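Local structure of kappa-carrageenase (Zobellia galactanivorans, 5OCR) at residues Asn46-Ser51 with Ser88-Ser93; Ala52-Asn57 with Gly82-Thr87; Val129-Thr134 with Val167-Gly172; Asp155-Met160 with Asp195-Phe200; Asn163-Val168 with Lys177-Tyr182. The protein probably hydrolyses kappa-carrageenan, a red-algal galactan, with the chain described here being its family 16 glycoside hydrolase module of beta-jellyroll fold. All blocks are in the same frame, centred on the assembly; numbering follows the deposited sequence. Where two conformers were deposited one is given.

In the fold
Contact 5 is buried, contacts 1, 2 and 4 are partly buried, and contact 3 lies at the surface. Contacts 1 and 2 share strand 86-97 and touch through Ser88 N and Lys54 O, a probable hydrogen bond. Contacts 3, 4 and 5 share strand 159-170. Contacts 3 and 4 lie on opposite sides of the chain's centre. The chemistry follows the place. Contact 3 combines backbone bonds to a turn with side-chain bonds to backbone atoms. Contact 4 packs a turn and the start of strand 159-170 against the loop 195-200. Contacts 1, 2 and 5 mix bonds to backbone carbonyls with apolar packing. The salt bridge between Glu170 and Lys177 joins contacts 3 and 5.

Contact 1 (Asn46-Ser51 with Ser88-Ser93); sequences NLPNTS and SGIFKS
Lys92 NZ donates a hydrogen bond to Asn46 O at 2.8 Å, in the conformer of Asn46 described. The donor is tilted 34° from the carbonyl plane. A second hydrogen bond joins the same ammonium to Tyr122 OH, so two oxygens hold the end of a buried lysine. CG of Lys92 is anti to the backbone N (chi1 -178°), and the chain runs on extended beyond it. Its aliphatic part also packs. Leu47 CD2 lies 4.0 Å from Lys92 CB, and these two side chains run alongside each other, pointing opposite ways. Leu47 meets Ile90 as well, with CD1 3.9 Å from Ile90 CG2. The tightest apolar approach is at Pro48. Pro48 and Ile90 reach toward each other tip to tip, and Pro48 CD is 3.4 Å from Ile90 CD1, closer than usual van der Waals contact. Pro48 CG touches the same methyl at 3.6 Å. Trp55 gives NE1 to Pro48 O, and its ring packs on Leu47 and Ile90. Thr236 lies against both Ile90 and Lys92. The loop before strand 54-55 lies across strand 86-97, inside the beta-jellyroll of this family 16 enzyme.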
# COMPACT_ATOMS: atom_id res chain seq x y z
N ASN A 46 -15.87 -3.08 3.93
CA ASN A 46 -14.83 -4.04 4.04
C ASN A 46 -13.42 -3.46 3.76
O ASN A 46 -12.72 -3.96 2.90
CB ASN A 46 -15.25 -5.15 3.08
CG ASN A 46 -16.72 -5.51 3.27
OD1 ASN A 46 -17.11 -5.97 4.33
ND2 ASN A 46 -17.53 -5.24 2.27
N LEU A 47 -13.02 -2.40 4.47
CA LEU A 47 -11.71 -1.68 4.16
C LEU A 47 -10.74 -1.85 5.33
O LEU A 47 -11.19 -2.17 6.45
CB LEU A 47 -11.97 -0.18 3.87
CG LEU A 47 -12.87 0.05 2.65
CD1 LEU A 47 -13.25 1.51 2.50
CD2 LEU A 47 -12.21 -0.51 1.37
N PRO A 48 -9.40 -1.62 5.12
CA PRO A 48 -8.46 -1.89 6.23
C PRO A 48 -8.79 -1.14 7.49
O PRO A 48 -9.24 0.03 7.48
CB PRO A 48 -7.07 -1.41 5.72
CG PRO A 48 -7.22 -1.09 4.29
CD PRO A 48 -8.67 -1.27 3.88
N ASN A 49 -8.62 -1.86 8.60
CA ASN A 49 -8.57 -1.25 9.94
C ASN A 49 -7.48 -0.19 9.96
O ASN A 49 -6.36 -0.47 9.56
CB ASN A 49 -8.31 -2.35 10.99
CG ASN A 49 -9.57 -3.14 11.27
OD1 ASN A 49 -10.67 -2.57 11.32
ND2 ASN A 49 -9.42 -4.46 11.48
N THR A 50 -7.82 1.04 10.26
CA THR A 50 -6.80 2.06 10.35
C THR A 50 -7.13 2.70 11.65
O THR A 50 -8.31 3.00 11.93
CB THR A 50 -6.93 3.08 9.22
OG1 THR A 50 -8.32 3.33 9.01
CG2 THR A 50 -6.40 2.48 7.91
N SER A 51 -6.12 2.86 12.48
CA SER A 51 -6.39 3.41 13.81
C SER A 51 -6.21 4.91 13.76
O SER A 51 -6.69 5.64 14.65
CB SER A 51 -5.48 2.73 14.86
OG SER A 51 -4.14 2.67 14.39
N SER A 88 -9.22 9.47 4.08
CA SER A 88 -8.48 9.18 2.87
C SER A 88 -9.23 8.38 1.85
O SER A 88 -10.47 8.21 1.93
CB SER A 88 -7.11 8.60 3.25
OG SER A 88 -6.27 8.61 2.08
N GLY A 89 -8.52 7.95 0.81
CA GLY A 89 -9.20 7.21 -0.27
C GLY A 89 -8.47 5.92 -0.60
O GLY A 89 -7.25 5.83 -0.35
N ILE A 90 -9.17 4.91 -1.13
CA ILE A 90 -8.59 3.57 -1.27
C ILE A 90 -9.30 2.82 -2.38
O ILE A 90 -10.51 2.90 -2.44
CB ILE A 90 -8.59 2.77 0.04
CG1 ILE A 90 -8.14 1.30 -0.20
CG2 ILE A 90 -9.99 2.80 0.72
CD1 ILE A 90 -7.78 0.57 1.12
N PHE A 91 -8.54 2.19 -3.29
CA PHE A 91 -9.08 1.19 -4.17
C PHE A 91 -8.71 -0.17 -3.64
O PHE A 91 -7.51 -0.50 -3.55
CB PHE A 91 -8.48 1.29 -5.58
CG PHE A 91 -8.97 2.45 -6.36
CD1 PHE A 91 -10.23 2.41 -6.97
CD2 PHE A 91 -8.19 3.56 -6.54
CE1 PHE A 91 -10.70 3.51 -7.72
CE2 PHE A 91 -8.65 4.62 -7.32
CZ PHE A 91 -9.92 4.60 -7.90
N LYS A 92 -9.72 -0.94 -3.21
CA LYS A 92 -9.51 -2.36 -2.71
C LYS A 92 -10.32 -3.28 -3.56
O LYS A 92 -11.57 -3.15 -3.64
CB LYS A 92 -9.90 -2.47 -1.26
CG LYS A 92 -9.63 -3.92 -0.77
CD LYS A 92 -10.21 -4.06 0.67
CE LYS A 92 -10.03 -5.56 1.00
NZ LYS A 92 -10.62 -5.76 2.39
N SER A 93 -9.67 -4.21 -4.26
CA SER A 93 -10.46 -5.12 -5.12
C SER A 93 -11.41 -6.02 -4.29
O SER A 93 -11.02 -6.58 -3.22
CB SER A 93 -9.59 -5.97 -6.04
OG SER A 93 -8.76 -6.86 -5.28

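Contact 2 (Ala52-Asn57 with Gly82-Thr87); sequences AWKWNN and GGTYFT
Lys54 N donates to Phe86 O at 3.2 Å, nearly straight at 168°. One residue past the segment, Ser88 N probably bonds to Lys54 O. These two bonds flank Thr87 and make a parallel bridge of Lys54 with Thr87. Thr87 CA also comes 3.0 Å from Lys54 O. The lysine side chain crosses Thr84 at about a right angle and bends at its end (chi4 66°). Its NZ bonds mainly to Asp81 O, and makes a weak hydrogen bond to Gly82 O at 3.2 Å. Thr84 OG1 also bonds to Asp81 O. An alanine here would probably leave Asp81 O and Gly82 O without the ammonium donor and strip Thr84 of the chain that crosses it. On the other branch of Thr84, CG2 rests 3.5 Å from Ala52 C. Trp53 CB packs 4.3 Å from Phe86 CB, and Asn56 CB lies 4.0 Å from Thr87 CB. One water takes a hydrogen bond from Tyr85 N and gives one to Ala52 O, both at 2.7 Å.

Further out, Trp53 NE1 sits over one face of the Trp55 ring, toward its rim. Thr87 OG1 is bonded to Asn60 ND2. Asn56 is the N-cap of helix 57-60, with OD1 accepting from Lys59 N. Strand 54-55 is a short parallel addition to strand 86-97, whose other partners, 67-74 and 233-241, are antiparallel, in the jellyroll of family 16.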
# COMPACT_ATOMS: atom_id res chain seq x y z
N ALA A 52 -5.54 5.38 12.70
CA ALA A 52 -5.17 6.75 12.59
C ALA A 52 -5.93 7.62 11.64
O ALA A 52 -5.68 8.80 11.63
CB ALA A 52 -3.64 6.93 12.41
N TRP A 53 -6.83 7.07 10.78
CA TRP A 53 -7.65 7.90 9.90
C TRP A 53 -8.78 7.06 9.43
O TRP A 53 -8.76 5.89 9.74
CB TRP A 53 -6.83 8.41 8.71
CG TRP A 53 -6.38 7.32 7.75
CD1 TRP A 53 -7.06 6.91 6.60
CD2 TRP A 53 -5.14 6.53 7.79
NE1 TRP A 53 -6.36 5.91 5.96
CE2 TRP A 53 -5.18 5.65 6.59
CE3 TRP A 53 -4.06 6.39 8.70
CZ2 TRP A 53 -4.17 4.66 6.35
CZ3 TRP A 53 -3.06 5.45 8.44
CH2 TRP A 53 -3.11 4.62 7.29
N LYS A 54 -9.74 7.61 8.71
CA LYS A 54 -10.84 6.85 8.13
C LYS A 54 -10.91 6.98 6.60
O LYS A 54 -10.30 7.88 6.01
CB LYS A 54 -12.16 7.32 8.71
CG LYS A 54 -12.26 6.70 10.12
CD LYS A 54 -13.33 7.27 10.99
CE LYS A 54 -13.40 6.41 12.26
NZ LYS A 54 -12.15 6.52 13.05
N TRP A 55 -11.68 6.10 5.98
CA TRP A 55 -11.81 6.15 4.55
C TRP A 55 -13.07 6.84 4.20
O TRP A 55 -14.08 6.64 4.91
CB TRP A 55 -11.87 4.72 3.98
CG TRP A 55 -10.70 3.90 4.40
CD1 TRP A 55 -10.68 2.81 5.29
CD2 TRP A 55 -9.30 4.05 3.92
NE1 TRP A 55 -9.43 2.26 5.36
CE2 TRP A 55 -8.53 3.02 4.61
CE3 TRP A 55 -8.65 4.94 3.04
CZ2 TRP A 55 -7.16 2.84 4.39
CZ3 TRP A 55 -7.28 4.75 2.81
CH2 TRP A 55 -6.53 3.77 3.52
N ASN A 56 -13.05 7.66 3.17
CA ASN A 56 -14.27 8.23 2.59
C ASN A 56 -14.11 8.29 1.08
O ASN A 56 -13.74 9.33 0.47
CB ASN A 56 -14.58 9.66 3.19
CG ASN A 56 -15.98 10.16 2.75
OD1 ASN A 56 -16.54 9.68 1.76
ND2 ASN A 56 -16.50 11.16 3.44
N ASN A 57 -14.40 7.16 0.44
CA ASN A 57 -14.23 7.06 -0.98
C ASN A 57 -15.17 7.97 -1.79
O ASN A 57 -14.82 8.41 -2.86
CB ASN A 57 -14.33 5.58 -1.42
CG ASN A 57 -13.02 4.83 -1.12
OD1 ASN A 57 -12.00 5.47 -0.95
ND2 ASN A 57 -13.08 3.55 -0.95
N GLY A 82 -14.31 9.24 15.91
CA GLY A 82 -13.73 7.96 16.34
C GLY A 82 -12.22 8.04 16.54
O GLY A 82 -11.48 7.14 16.10
N GLY A 83 -11.79 9.14 17.13
CA GLY A 83 -10.35 9.32 17.51
C GLY A 83 -9.45 9.83 16.36
O GLY A 83 -8.21 9.85 16.51
N THR A 84 -10.02 10.13 15.19
CA THR A 84 -9.18 10.47 14.04
C THR A 84 -9.61 11.78 13.39
O THR A 84 -10.76 12.23 13.56
CB THR A 84 -9.19 9.34 12.98
OG1 THR A 84 -10.48 9.19 12.37
CG2 THR A 84 -8.81 8.03 13.64
N TYR A 85 -8.63 12.42 12.72
CA TYR A 85 -8.76 13.84 12.27
C TYR A 85 -8.69 14.04 10.75
O TYR A 85 -8.87 15.15 10.23
CB TYR A 85 -7.69 14.71 12.93
CG TYR A 85 -7.79 14.76 14.42
CD1 TYR A 85 -8.52 15.76 15.03
CD2 TYR A 85 -7.19 13.77 15.21
CE1 TYR A 85 -8.61 15.82 16.39
CE2 TYR A 85 -7.25 13.84 16.58
CZ TYR A 85 -8.00 14.85 17.14
OH TYR A 85 -8.14 14.95 18.51
N PHE A 86 -8.40 12.95 10.04
CA PHE A 86 -8.32 12.93 8.55
C PHE A 86 -9.14 11.79 7.91
O PHE A 86 -9.37 10.75 8.56
CB PHE A 86 -6.87 12.70 8.20
CG PHE A 86 -5.99 13.81 8.61
CD1 PHE A 86 -5.75 14.90 7.73
CD2 PHE A 86 -5.46 13.86 9.93
CE1 PHE A 86 -4.93 15.97 8.14
CE2 PHE A 86 -4.67 14.94 10.34
CZ PHE A 86 -4.40 15.98 9.44
N THR A 87 -9.48 11.95 6.63
CA THR A 87 -10.01 10.85 5.83
C THR A 87 -9.17 10.68 4.59
O THR A 87 -8.59 11.65 4.08
CB THR A 87 -11.53 11.04 5.46
OG1 THR A 87 -11.73 12.23 4.66
CG2 THR A 87 -12.38 11.09 6.80
O HOH W 1 -6.24 11.34 12.34

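Contact 3 (Val129-Thr134 with Val167-Gly172); sequences VANGET and VVKENG
Gly132 and Glu133 carry the backbone bonds to Lys169. Gly132 N donates to Lys169 O at 2.8 Å. Lys169 N donates to Glu133 O at 2.9 Å. Thr134 and Val168 follow as an antiparallel non-hydrogen-bonded pair, their CA atoms 4.5 Å apart.

The type II beta turn Ala130 to Glu133 docks on the end of strand 159-170 of the jellyroll, just where strand 134-144 starts to pair with it. The turn is closed by Glu133 N to Ala130 O. At the backbone angles of Gly132 a CB would jam against the carbonyl O of Asn131, which calls for glycine.

Side chains add bonds to backbone atoms. Asn131 CG is anti to the backbone N (chi1 -167°), and OD1 takes a weak hydrogen bond from Asn171 N at 3.3 Å. Lys169 NZ bonds to Tyr127 O and, at 3.0 Å, to Val129 O. The placement of this end is doubtful, because the lysine has two conformers and its CD crowds the same Val129 oxygen.

The apolar pair is Val129 CG2 with Lys169 CB, 4.2 Å apart. Other carbons rest against carbonyl oxygens. Lys169 CG lies 3.5 Å from Ala130 O, and Val168 CG1 touches Gly132 O at 3.6 Å.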
# COMPACT_ATOMS: atom_id res chain seq x y z
N VAL A 129 -6.23 -21.10 12.17
CA VAL A 129 -5.30 -21.97 11.51
C VAL A 129 -4.42 -22.62 12.59
O VAL A 129 -4.38 -22.19 13.78
CB VAL A 129 -4.47 -21.18 10.50
CG1 VAL A 129 -5.41 -20.42 9.59
CG2 VAL A 129 -3.62 -20.12 11.20
N ALA A 130 -3.74 -23.66 12.18
CA ALA A 130 -2.97 -24.50 13.05
C ALA A 130 -1.64 -23.85 13.42
O ALA A 130 -1.23 -22.83 12.82
CB ALA A 130 -2.74 -25.83 12.36
N ASN A 131 -0.97 -24.41 14.46
CA ASN A 131 0.32 -23.88 14.89
C ASN A 131 1.30 -23.77 13.72
O ASN A 131 1.51 -24.69 12.96
CB ASN A 131 0.92 -24.82 15.97
CG ASN A 131 2.07 -24.19 16.69
OD1 ASN A 131 2.05 -23.01 17.05
ND2 ASN A 131 3.05 -25.00 16.99
N GLY A 132 1.89 -22.60 13.57
CA GLY A 132 2.94 -22.38 12.58
C GLY A 132 2.32 -21.89 11.26
O GLY A 132 3.08 -21.52 10.31
N GLU A 133 1.00 -21.94 11.14
CA GLU A 133 0.38 -21.55 9.89
C GLU A 133 0.17 -20.07 9.83
O GLU A 133 0.18 -19.38 10.87
CB GLU A 133 -0.94 -22.31 9.68
CG GLU A 133 -0.77 -23.84 9.55
CD GLU A 133 0.26 -24.33 8.52
OE1 GLU A 133 0.67 -23.58 7.61
OE2 GLU A 133 0.67 -25.52 8.62
N THR A 134 -0.09 -19.54 8.63
CA THR A 134 -0.24 -18.07 8.44
C THR A 134 -1.64 -17.64 8.75
O THR A 134 -2.56 -18.20 8.20
CB THR A 134 0.05 -17.76 6.96
OG1 THR A 134 1.39 -18.14 6.66
CG2 THR A 134 -0.08 -16.21 6.65
N VAL A 167 1.19 -12.44 10.08
CA VAL A 167 0.99 -12.90 11.46
C VAL A 167 0.98 -14.42 11.32
O VAL A 167 0.40 -14.93 10.37
CB VAL A 167 -0.43 -12.49 11.93
CG1 VAL A 167 -0.78 -13.09 13.32
CG2 VAL A 167 -0.48 -10.95 12.00
N VAL A 168 1.69 -15.10 12.23
CA VAL A 168 1.84 -16.57 12.18
C VAL A 168 1.32 -17.09 13.50
O VAL A 168 1.61 -16.47 14.55
CB VAL A 168 3.31 -16.89 11.96
CG1 VAL A 168 3.55 -18.42 12.06
CG2 VAL A 168 3.65 -16.44 10.56
N LYS A 169 0.57 -18.21 13.48
CA LYS A 169 0.08 -18.74 14.75
C LYS A 169 1.23 -19.40 15.53
O LYS A 169 1.99 -20.21 14.98
CB LYS A 169 -1.12 -19.68 14.53
CG LYS A 169 -1.24 -20.73 15.63
CD LYS A 169 -2.64 -21.11 15.94
CE LYS A 169 -3.46 -19.95 16.46
NZ LYS A 169 -4.78 -20.50 16.19
N GLU A 170 1.43 -18.95 16.79
CA GLU A 170 2.49 -19.53 17.67
C GLU A 170 1.97 -19.64 19.08
O GLU A 170 1.56 -18.63 19.63
CB GLU A 170 3.80 -18.72 17.73
CG GLU A 170 4.52 -18.56 16.42
CD GLU A 170 5.83 -17.76 16.58
OE1 GLU A 170 6.16 -17.26 17.69
OE2 GLU A 170 6.52 -17.63 15.55
N ASN A 171 1.98 -20.88 19.60
CA ASN A 171 1.55 -21.19 21.01
C ASN A 171 0.23 -20.54 21.28
O ASN A 171 0.02 -19.94 22.35
CB ASN A 171 2.53 -20.66 22.05
CG ASN A 171 3.94 -21.06 21.77
OD1 ASN A 171 4.24 -22.26 21.69
ND2 ASN A 171 4.83 -20.07 21.60
N GLY A 172 -0.66 -20.59 20.29
CA GLY A 172 -2.03 -20.23 20.55
C GLY A 172 -2.39 -18.81 20.15
O GLY A 172 -3.57 -18.49 20.14

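Contact 4 (Asp155-Met160 with Asp195-Phe200); sequences DDIYDM and DPSKDF
Ile157 lays its outer branch against the turn that starts at Asp195. Its CD1 is 3.6 Å from Ser197 OG, and its CG1 is 3.6 Å from Asp195 OD1. CG1 of Ile157 is anti to the backbone N (chi1 -164°), and the side chain crosses Asp195 obliquely. Pro196 CD sits 3.2 Å from Ile157 O, and Pro196 CG is 3.8 Å from Met160 CE. Tyr158 adds CE1, 3.7 Å from Asp195 N. Met160 and Pro196 also pack on Leu144 of strand 134-144 in the jellyroll.

Asp195 OD1 accepts from Ser197 N at 2.8 Å, an Asx turn, and from Ser197 OG at 2.6 Å, both from one face of the carboxylate. On the other side Asp156 OD2 accepts from Tyr158 N, a second Asx turn, and Asp156 N bonds to Asp159 OD2. Arg191 forms salt bridges with Asp156 and Asp159. An alanine in place of Asp195 would probably leave Ser197 N and OG without this acceptor and let the hydroxyl turn away from Ile157. The contact is therefore van der Waals packing of a turn and the start of strand 159-170 against the loop 195-200, each turn braced by aspartate carboxylates bonded within it.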
# COMPACT_ATOMS: atom_id res chain seq x y z
N ASP A 155 15.34 7.90 6.31
CA ASP A 155 15.07 8.00 4.89
C ASP A 155 14.56 9.40 4.52
O ASP A 155 14.04 10.15 5.35
CB ASP A 155 13.99 6.99 4.50
CG ASP A 155 14.51 5.52 4.45
OD1 ASP A 155 15.76 5.24 4.59
OD2 ASP A 155 13.66 4.63 4.18
N ASP A 156 14.66 9.71 3.23
CA ASP A 156 14.12 10.97 2.68
C ASP A 156 13.22 10.59 1.51
O ASP A 156 12.82 9.42 1.38
CB ASP A 156 15.22 11.96 2.22
CG ASP A 156 16.16 11.37 1.13
OD1 ASP A 156 17.31 11.85 0.92
OD2 ASP A 156 15.75 10.43 0.40
N ILE A 157 12.79 11.60 0.76
CA ILE A 157 11.77 11.42 -0.26
C ILE A 157 12.20 10.40 -1.39
O ILE A 157 11.37 9.80 -2.03
CB ILE A 157 11.39 12.77 -0.86
CG1 ILE A 157 10.06 12.61 -1.61
CG2 ILE A 157 12.42 13.21 -1.88
CD1 ILE A 157 8.98 13.64 -1.39
N TYR A 158 13.50 10.20 -1.60
CA TYR A 158 13.95 9.30 -2.68
C TYR A 158 13.90 7.81 -2.28
O TYR A 158 14.04 6.92 -3.14
CB TYR A 158 15.40 9.66 -2.98
CG TYR A 158 15.50 11.04 -3.61
CD1 TYR A 158 15.24 11.23 -4.99
CD2 TYR A 158 15.86 12.15 -2.84
CE1 TYR A 158 15.36 12.51 -5.56
CE2 TYR A 158 15.93 13.44 -3.42
CZ TYR A 158 15.68 13.58 -4.74
OH TYR A 158 15.83 14.85 -5.34
N ASP A 159 13.80 7.56 -0.97
CA ASP A 159 13.80 6.18 -0.46
C ASP A 159 12.37 5.61 -0.50
O ASP A 159 11.42 6.29 -0.11
CB ASP A 159 14.29 6.16 0.99
CG ASP A 159 15.78 6.66 1.08
OD1 ASP A 159 16.64 6.15 0.33
OD2 ASP A 159 16.10 7.55 1.91
N MET A 160 12.29 4.33 -0.88
CA MET A 160 11.00 3.62 -0.74
C MET A 160 11.14 2.28 -0.09
O MET A 160 12.22 1.71 -0.01
CB MET A 160 10.27 3.54 -2.10
CG MET A 160 11.01 2.62 -3.05
SD MET A 160 10.42 2.93 -4.77
CE MET A 160 10.85 4.61 -5.16
N ASP A 195 12.53 11.79 -7.85
CA ASP A 195 11.65 12.02 -6.72
C ASP A 195 10.30 11.34 -7.08
O ASP A 195 9.63 11.79 -7.99
CB ASP A 195 11.48 13.57 -6.64
CG ASP A 195 10.49 13.98 -5.58
OD1 ASP A 195 9.64 13.15 -5.12
OD2 ASP A 195 10.49 15.19 -5.23
N PRO A 196 9.88 10.27 -6.34
CA PRO A 196 8.63 9.53 -6.63
C PRO A 196 7.38 10.37 -6.50
O PRO A 196 6.33 9.96 -7.03
CB PRO A 196 8.60 8.35 -5.56
CG PRO A 196 10.07 8.30 -5.11
CD PRO A 196 10.56 9.76 -5.11
N SER A 197 7.44 11.51 -5.82
CA SER A 197 6.29 12.36 -5.65
C SER A 197 6.07 13.23 -6.88
O SER A 197 5.05 13.89 -6.90
CB SER A 197 6.45 13.24 -4.38
OG SER A 197 7.37 14.34 -4.55
N LYS A 198 7.00 13.27 -7.85
CA LYS A 198 6.90 14.28 -8.93
C LYS A 198 6.42 13.75 -10.26
O LYS A 198 6.03 14.56 -11.10
CB LYS A 198 8.22 15.00 -9.13
CG LYS A 198 8.50 15.89 -7.91
CD LYS A 198 7.70 17.21 -7.90
CE LYS A 198 8.09 18.07 -6.71
NZ LYS A 198 9.48 18.50 -6.99
N ASP A 199 6.49 12.44 -10.50
CA ASP A 199 6.18 11.88 -11.82
C ASP A 199 5.61 10.50 -11.60
O ASP A 199 5.79 9.92 -10.49
CB ASP A 199 7.43 11.76 -12.72
CG ASP A 199 8.21 13.06 -12.85
OD1 ASP A 199 9.29 13.24 -12.16
OD2 ASP A 199 7.71 13.93 -13.57
N PHE A 200 5.08 9.91 -12.65
CA PHE A 200 4.52 8.53 -12.54
C PHE A 200 5.62 7.55 -12.76
O PHE A 200 6.40 7.70 -13.73
CB PHE A 200 3.44 8.27 -13.67
CG PHE A 200 2.14 8.96 -13.36
CD1 PHE A 200 1.94 10.33 -13.73
CD2 PHE A 200 1.10 8.28 -12.73
CE1 PHE A 200 0.77 11.03 -13.43
CE2 PHE A 200 -0.11 8.99 -12.40
CZ PHE A 200 -0.29 10.36 -12.81

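Contact 5 (Asn163-Val168 with Lys177-Tyr182); sequences NLHAVV and KRPKMY
Ala166 and Lys177 form a hydrogen-bonded antiparallel pair in the beta-hairpin of strands 159-170 and 173-177, a part of the jellyroll. Lys177 N donates to Ala166 O at 2.8 Å, and Ala166 N donates to Lys177 O at 3.2 Å. Both bonds are nearly straight, at 176° and 172°. Beyond this pair the chain leaves the strand and Pro179 takes over the contact. Its ring lies against Asn163, the Leu164 carbonyl and His165. Asn163 CB meets Pro179 CG at 3.6 Å, with the two side chains at about a right angle. Asn163 OD1 is bonded to Asn188 N, which helps to fix the amide. Pro179 CG also lies over one face of the His165 ring, a CH-pi contact, 3.9 Å from the ring centroid and displaced toward the rim. His165 NE2 has a weak hydrogen bond to Asp140 OD2. A bound glycerol, probably from crystallisation, sits about 4 Å from the His165 side chain and may mark a pocket. At the other end CG of Lys177, anti to the carbonyl carbon (chi1 -60°), packs on Val168 CG2 at 4.0 Å. Lys177 NZ forms a salt bridge with Glu170. Lys177 CE lies 4.1 Å from Val168 CB.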
# COMPACT_ATOMS: atom_id res chain seq x y z
N ASN A 163 7.99 -3.89 1.61
CA ASN A 163 8.15 -4.88 2.70
C ASN A 163 7.09 -5.97 2.74
O ASN A 163 6.08 -5.80 2.10
CB ASN A 163 7.98 -4.13 4.03
CG ASN A 163 9.12 -3.18 4.25
OD1 ASN A 163 10.22 -3.43 3.77
ND2 ASN A 163 8.92 -2.18 5.05
N LEU A 164 7.43 -7.09 3.38
CA LEU A 164 6.43 -8.13 3.65
C LEU A 164 6.03 -8.12 5.11
O LEU A 164 6.86 -7.87 5.99
CB LEU A 164 7.06 -9.50 3.46
CG LEU A 164 7.49 -9.75 2.00
CD1 LEU A 164 8.43 -10.96 1.88
CD2 LEU A 164 6.35 -9.78 1.03
N HIS A 165 4.77 -8.48 5.39
CA HIS A 165 4.29 -8.51 6.79
C HIS A 165 3.46 -9.77 6.90
O HIS A 165 2.79 -10.16 5.95
CB HIS A 165 3.36 -7.35 7.12
CG HIS A 165 3.96 -5.99 6.95
ND1 HIS A 165 4.37 -5.23 8.03
CD2 HIS A 165 4.24 -5.25 5.80
CE1 HIS A 165 4.87 -4.06 7.57
NE2 HIS A 165 4.78 -4.08 6.20
N ALA A 166 3.54 -10.42 8.05
CA ALA A 166 2.59 -11.53 8.31
C ALA A 166 2.26 -11.67 9.79
O ALA A 166 2.92 -11.18 10.63
CB ALA A 166 3.20 -12.86 7.84
N VAL A 167 1.19 -12.44 10.08
CA VAL A 167 0.99 -12.90 11.46
C VAL A 167 0.98 -14.42 11.32
O VAL A 167 0.40 -14.93 10.37
CB VAL A 167 -0.43 -12.49 11.93
CG1 VAL A 167 -0.78 -13.09 13.32
CG2 VAL A 167 -0.48 -10.95 12.00
N VAL A 168 1.69 -15.10 12.23
CA VAL A 168 1.84 -16.57 12.18
C VAL A 168 1.32 -17.09 13.50
O VAL A 168 1.61 -16.47 14.55
CB VAL A 168 3.31 -16.89 11.96
CG1 VAL A 168 3.55 -18.42 12.06
CG2 VAL A 168 3.65 -16.44 10.56
N LYS A 177 5.01 -10.95 12.42
CA LYS A 177 6.36 -11.04 11.88
C LYS A 177 6.54 -9.76 11.03
O LYS A 177 5.91 -9.62 9.97
CB LYS A 177 6.51 -12.27 10.96
CG LYS A 177 6.23 -13.63 11.64
CD LYS A 177 7.08 -13.86 12.89
CE LYS A 177 6.75 -15.21 13.53
NZ LYS A 177 7.58 -15.52 14.77
N ARG A 178 7.31 -8.81 11.57
CA ARG A 178 7.43 -7.45 11.05
C ARG A 178 8.74 -7.36 10.29
O ARG A 178 9.73 -8.02 10.67
CB ARG A 178 7.37 -6.46 12.22
CG ARG A 178 6.20 -6.77 13.15
CD ARG A 178 5.79 -5.63 14.06
NE ARG A 178 4.33 -5.51 14.21
CZ ARG A 178 3.64 -5.80 15.30
NH1 ARG A 178 4.27 -6.27 16.37
NH2 ARG A 178 2.33 -5.61 15.34
N PRO A 179 8.80 -6.49 9.28
CA PRO A 179 10.04 -6.38 8.50
C PRO A 179 11.27 -6.04 9.32
O PRO A 179 12.31 -6.62 9.07
CB PRO A 179 9.74 -5.19 7.56
CG PRO A 179 8.27 -5.04 7.55
CD PRO A 179 7.66 -5.71 8.71
N LYS A 180 11.15 -5.16 10.35
CA LYS A 180 12.33 -4.74 11.09
C LYS A 180 12.77 -5.83 12.04
O LYS A 180 13.89 -5.77 12.53
CB LYS A 180 12.09 -3.43 11.84
CG LYS A 180 11.98 -2.26 10.87
CD LYS A 180 11.75 -0.96 11.62
CE LYS A 180 11.47 0.13 10.54
NZ LYS A 180 11.11 1.45 11.10
N MET A 181 11.88 -6.81 12.29
CA MET A 181 12.23 -7.98 13.16
C MET A 181 12.91 -9.06 12.37
O MET A 181 13.78 -9.80 12.88
CB MET A 181 10.96 -8.57 13.79
CG MET A 181 10.21 -7.50 14.55
SD MET A 181 9.23 -7.96 15.99
CE MET A 181 9.42 -6.44 16.94
N TYR A 182 12.55 -9.14 11.09
CA TYR A 182 13.03 -10.23 10.19
C TYR A 182 13.53 -9.64 8.87
O TYR A 182 12.97 -9.88 7.80
CB TYR A 182 11.90 -11.31 9.96
CG TYR A 182 11.54 -12.01 11.22
CD1 TYR A 182 12.35 -13.11 11.66
CD2 TYR A 182 10.52 -11.55 12.03
CE1 TYR A 182 12.06 -13.73 12.88
CE2 TYR A 182 10.27 -12.15 13.29
CZ TYR A 182 11.04 -13.24 13.65
OH TYR A 182 10.83 -13.83 14.85